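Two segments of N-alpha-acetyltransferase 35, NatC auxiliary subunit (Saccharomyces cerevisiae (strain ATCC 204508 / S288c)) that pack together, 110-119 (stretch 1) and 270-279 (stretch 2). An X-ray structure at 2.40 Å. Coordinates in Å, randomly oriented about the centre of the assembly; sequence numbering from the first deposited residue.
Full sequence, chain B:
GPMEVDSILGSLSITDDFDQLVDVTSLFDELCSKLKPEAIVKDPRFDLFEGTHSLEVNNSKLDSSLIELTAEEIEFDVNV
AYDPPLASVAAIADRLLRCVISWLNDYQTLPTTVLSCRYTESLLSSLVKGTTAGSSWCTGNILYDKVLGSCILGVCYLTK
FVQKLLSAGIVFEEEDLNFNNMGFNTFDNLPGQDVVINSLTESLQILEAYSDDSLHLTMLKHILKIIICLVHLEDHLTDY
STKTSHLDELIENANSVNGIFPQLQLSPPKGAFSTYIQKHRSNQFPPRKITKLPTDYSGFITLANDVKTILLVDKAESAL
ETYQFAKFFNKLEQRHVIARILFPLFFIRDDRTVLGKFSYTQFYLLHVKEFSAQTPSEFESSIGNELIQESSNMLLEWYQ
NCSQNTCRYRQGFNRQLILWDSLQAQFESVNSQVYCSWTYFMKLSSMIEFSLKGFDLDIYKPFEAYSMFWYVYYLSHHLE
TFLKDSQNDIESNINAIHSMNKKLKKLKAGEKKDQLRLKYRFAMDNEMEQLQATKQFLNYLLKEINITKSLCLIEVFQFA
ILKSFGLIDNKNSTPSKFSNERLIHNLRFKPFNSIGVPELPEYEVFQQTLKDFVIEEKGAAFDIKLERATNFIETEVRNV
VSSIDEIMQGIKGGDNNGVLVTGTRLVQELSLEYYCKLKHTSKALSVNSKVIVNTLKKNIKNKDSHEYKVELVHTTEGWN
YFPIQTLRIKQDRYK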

# COMPACT_ATOMS: atom_id res chain seq x y z
N LEU B 110 11.28 11.25 -3.76
CA LEU B 110 12.47 11.52 -4.55
C LEU B 110 12.94 12.97 -4.45
O LEU B 110 14.16 13.19 -4.37
CB LEU B 110 12.21 11.12 -6.01
CG LEU B 110 13.37 11.18 -7.00
CD1 LEU B 110 14.52 10.30 -6.54
CD2 LEU B 110 12.90 10.75 -8.39
N PRO B 111 12.07 13.99 -4.43
CA PRO B 111 12.58 15.36 -4.27
C PRO B 111 13.33 15.60 -2.96
O PRO B 111 14.21 16.47 -2.92
CB PRO B 111 11.32 16.23 -4.35
CG PRO B 111 10.38 15.43 -5.16
CD PRO B 111 10.63 14.00 -4.76
N THR B 112 13.02 14.86 -1.90
CA THR B 112 13.68 15.08 -0.61
C THR B 112 14.87 14.17 -0.38
O THR B 112 15.52 14.28 0.67
CB THR B 112 12.68 14.90 0.54
OG1 THR B 112 12.13 13.58 0.50
CG2 THR B 112 11.55 15.92 0.45
N THR B 113 15.17 13.27 -1.32
CA THR B 113 16.30 12.35 -1.16
C THR B 113 17.34 12.57 -2.25
O THR B 113 18.25 13.40 -2.09
CB THR B 113 15.83 10.90 -1.16
OG1 THR B 113 15.14 10.60 -2.38
CG2 THR B 113 14.89 10.64 0.02
N VAL B 114 17.22 11.85 -3.37
CA VAL B 114 18.24 11.93 -4.42
C VAL B 114 18.29 13.33 -5.03
O VAL B 114 19.37 13.85 -5.33
CB VAL B 114 17.98 10.85 -5.49
CG1 VAL B 114 18.99 10.96 -6.63
CG2 VAL B 114 18.04 9.47 -4.86
N LEU B 115 17.13 13.96 -5.23
CA LEU B 115 17.07 15.26 -5.87
C LEU B 115 17.39 16.42 -4.94
O LEU B 115 17.59 17.54 -5.41
CB LEU B 115 15.69 15.48 -6.50
CG LEU B 115 15.35 14.58 -7.69
CD1 LEU B 115 14.02 15.00 -8.30
CD2 LEU B 115 16.46 14.62 -8.73
N SER B 116 17.45 16.18 -3.62
CA SER B 116 17.87 17.23 -2.70
C SER B 116 19.34 17.60 -2.90
O SER B 116 19.74 18.72 -2.55
CB SER B 116 17.64 16.79 -1.25
OG SER B 116 18.40 15.64 -0.93
N CYS B 117 20.14 16.70 -3.45
CA CYS B 117 21.55 17.00 -3.71
C CYS B 117 21.68 17.99 -4.86
O CYS B 117 21.09 17.80 -5.93
CB CYS B 117 22.30 15.70 -4.02
SG CYS B 117 24.04 15.90 -4.47
N ARG B 118 22.48 19.04 -4.65
CA ARG B 118 22.69 20.02 -5.71
C ARG B 118 23.51 19.47 -6.86
O ARG B 118 23.42 20.00 -7.98
CB ARG B 118 23.35 21.28 -5.14
CG ARG B 118 22.50 22.01 -4.12
CD ARG B 118 21.21 22.50 -4.74
NE ARG B 118 21.46 23.46 -5.81
CZ ARG B 118 21.62 24.76 -5.62
NH1 ARG B 118 21.56 25.27 -4.39
NH2 ARG B 118 21.84 25.57 -6.65
N TYR B 119 24.30 18.43 -6.63
CA TYR B 119 25.12 17.86 -7.70
C TYR B 119 24.27 17.05 -8.66
O TYR B 119 24.46 17.12 -9.88
CB TYR B 119 26.24 17.01 -7.11
CG TYR B 119 27.28 17.81 -6.36
CD1 TYR B 119 28.33 18.44 -7.03
CD2 TYR B 119 27.20 17.95 -4.98
CE1 TYR B 119 29.27 19.17 -6.34
CE2 TYR B 119 28.15 18.69 -4.29
CZ TYR B 119 29.18 19.29 -4.97
OH TYR B 119 30.12 20.03 -4.29
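Stretch 2, residues 270-279: KGAFSTYIQK

Stretch 1 begins as a type I beta turn from Leu 110 to Thr 113, in which Thr 113 N returns to Leu 110 O at 3.2 Å. Leu 115 N reaches the same carbonyl, Leu 110 O, also at 3.2 Å. Val 114 to Ser 116 keep helical backbone angles without the regular bonds of a helix, and Cys 117, at -72/131, opens the chain just ahead of the helix that starts at Arg 118. Stretch 2 is laid out the other way round in space. Its extended portion, Phe 273 and Ser 274, at -121/123 and -158/174, passes the end of stretch 1, and the chain then turns into a helix that carries Gln 278 back to the beginning of it. The register is therefore antiparallel: Arg 118 faces Ala 272 (CA to CA 5.8 Å), Cys 117 faces Phe 273 (CA to CA 4.6 Å), and Pro 111 lies nearest Gln 278 (CA to CA 7.2 Å).

The two backbones meet closely at a single beta bridge between Cys 117 and Phe 273. Its two hydrogen bonds are made by the neighbours of these residues: Arg 118 N donates to Ala 272 O at 3.1 Å with a nearly straight N-H...O angle of 163°, and Ser 274 N donates to Ser 116 O at 3.3 Å, a weak bond although its angle is 167°. Before the bridge, Gly 271 adopts a positive phi of 90°, where a CB would be jammed against the carbonyl oxygen of Lys 270.

Arg 118 has the largest area covered by the other stretch, 99 Å², and its CA-to-CB bond points toward stretch 2. With chi1 to chi3 all m, the chain folds so that the guanidinium lies flat on the ring of Tyr 276. The planes are within 2° of parallel, and Arg 118 CZ stands 3.8 Å from the centroid of the Tyr 276 ring, over its face, so stacking and cation-pi attraction act together. Within stretch 2, Tyr 276 N donates to Ser 274 OG at 3.3 Å, a bond that links Tyr 276 back to Ser 274 within the turn of the chain.

Phe 273 (chi1 m) sets its ring beside Ser 116 and Cys 117. Cys 117 CB comes to 3.5 Å from Phe 273 CE2, while Cys 117 SG is 4.7 Å from the centroid of the Phe 273 ring in an oblique approach. The same sulfur accepts a weak capping bond from Tyr 119 N at 3.3 Å. Ser 116 OG lies near the ring plane, 3.9 Å from Phe 273 CD2, but its hydrogen bond is given to Thr 113 O at 2.5 Å.

Farther along, the CA-to-CB bond of Ile 277 points toward stretch 1, and the side chain rests on Leu 115. Ile 277 CG2 lies 3.5 Å from Leu 115 O, and Ile 277 CD1 lies 4.2 Å from Leu 115 CB. Gln 278 closes the contact, with its NE2 3.7 Å from Thr 112 CG2; its side-chain OE1 and NE2 are hydrogen-bonded elsewhere in the structure. Together the two stretches bury 607 Å², summed over both sides.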

# COMPACT_ATOMS: atom_id res chain seq x y z
N LYS B 270 27.97 22.60 3.96
CA LYS B 270 26.66 23.15 4.24
C LYS B 270 25.99 23.66 2.97
O LYS B 270 26.61 24.39 2.18
CB LYS B 270 26.78 24.27 5.28
CG LYS B 270 27.11 23.78 6.68
CD LYS B 270 26.98 24.89 7.70
CE LYS B 270 27.26 24.39 9.11
NZ LYS B 270 27.17 25.49 10.11
N GLY B 271 24.74 23.27 2.77
CA GLY B 271 24.01 23.62 1.57
C GLY B 271 24.14 22.63 0.44
O GLY B 271 23.51 22.82 -0.61
N ALA B 272 24.94 21.57 0.61
CA ALA B 272 25.04 20.54 -0.42
C ALA B 272 23.71 19.81 -0.59
O ALA B 272 23.33 19.46 -1.72
CB ALA B 272 26.15 19.55 -0.07
N PHE B 273 23.00 19.57 0.50
CA PHE B 273 21.69 18.95 0.48
C PHE B 273 20.70 19.92 1.12
O PHE B 273 20.88 20.33 2.27
CB PHE B 273 21.69 17.61 1.23
CG PHE B 273 22.67 16.61 0.68
CD1 PHE B 273 24.01 16.65 1.05
CD2 PHE B 273 22.25 15.63 -0.21
CE1 PHE B 273 24.91 15.73 0.54
CE2 PHE B 273 23.15 14.71 -0.72
CZ PHE B 273 24.48 14.76 -0.34
N SER B 274 19.66 20.28 0.37
CA SER B 274 18.71 21.27 0.85
C SER B 274 17.39 21.10 0.11
O SER B 274 17.27 20.29 -0.82
CB SER B 274 19.25 22.70 0.66
OG SER B 274 19.42 23.00 -0.71
N THR B 275 16.39 21.87 0.54
CA THR B 275 15.11 21.97 -0.14
C THR B 275 15.13 23.04 -1.23
O THR B 275 14.06 23.48 -1.66
CB THR B 275 13.99 22.25 0.86
OG1 THR B 275 14.34 23.38 1.66
CG2 THR B 275 13.78 21.04 1.77
N TYR B 276 16.32 23.47 -1.66
CA TYR B 276 16.44 24.53 -2.65
C TYR B 276 15.71 24.18 -3.94
O TYR B 276 15.07 25.04 -4.56
CB TYR B 276 17.92 24.81 -2.93
CG TYR B 276 18.20 25.84 -4.01
CD1 TYR B 276 18.33 25.46 -5.34
CD2 TYR B 276 18.38 27.18 -3.69
CE1 TYR B 276 18.60 26.39 -6.33
CE2 TYR B 276 18.65 28.12 -4.68
CZ TYR B 276 18.76 27.71 -5.99
OH TYR B 276 19.03 28.64 -6.97
N ILE B 277 15.79 22.92 -4.37
CA ILE B 277 15.21 22.53 -5.65
C ILE B 277 13.69 22.61 -5.60
O ILE B 277 13.04 22.87 -6.62
CB ILE B 277 15.69 21.13 -6.05
CG1 ILE B 277 15.28 20.82 -7.49
CG2 ILE B 277 15.13 20.07 -5.10
CD1 ILE B 277 15.63 19.42 -7.93
N GLN B 278 13.09 22.40 -4.43
CA GLN B 278 11.64 22.54 -4.31
C GLN B 278 11.21 23.99 -4.50
O GLN B 278 10.09 24.26 -4.92
CB GLN B 278 11.15 22.03 -2.96
CG GLN B 278 11.55 20.60 -2.65
CD GLN B 278 10.98 20.11 -1.32
OE1 GLN B 278 9.80 20.31 -1.02
NE2 GLN B 278 11.82 19.46 -0.52
N LYS B 279 12.09 24.94 -4.18
CA LYS B 279 11.68 26.34 -4.18
C LYS B 279 11.85 26.99 -5.54
O LYS B 279 11.06 27.87 -5.91
CB LYS B 279 12.47 27.10 -3.11
CG LYS B 279 12.23 28.60 -3.08
CD LYS B 279 12.87 29.23 -1.85
CE LYS B 279 12.57 30.72 -1.77
NZ LYS B 279 12.84 31.28 -0.41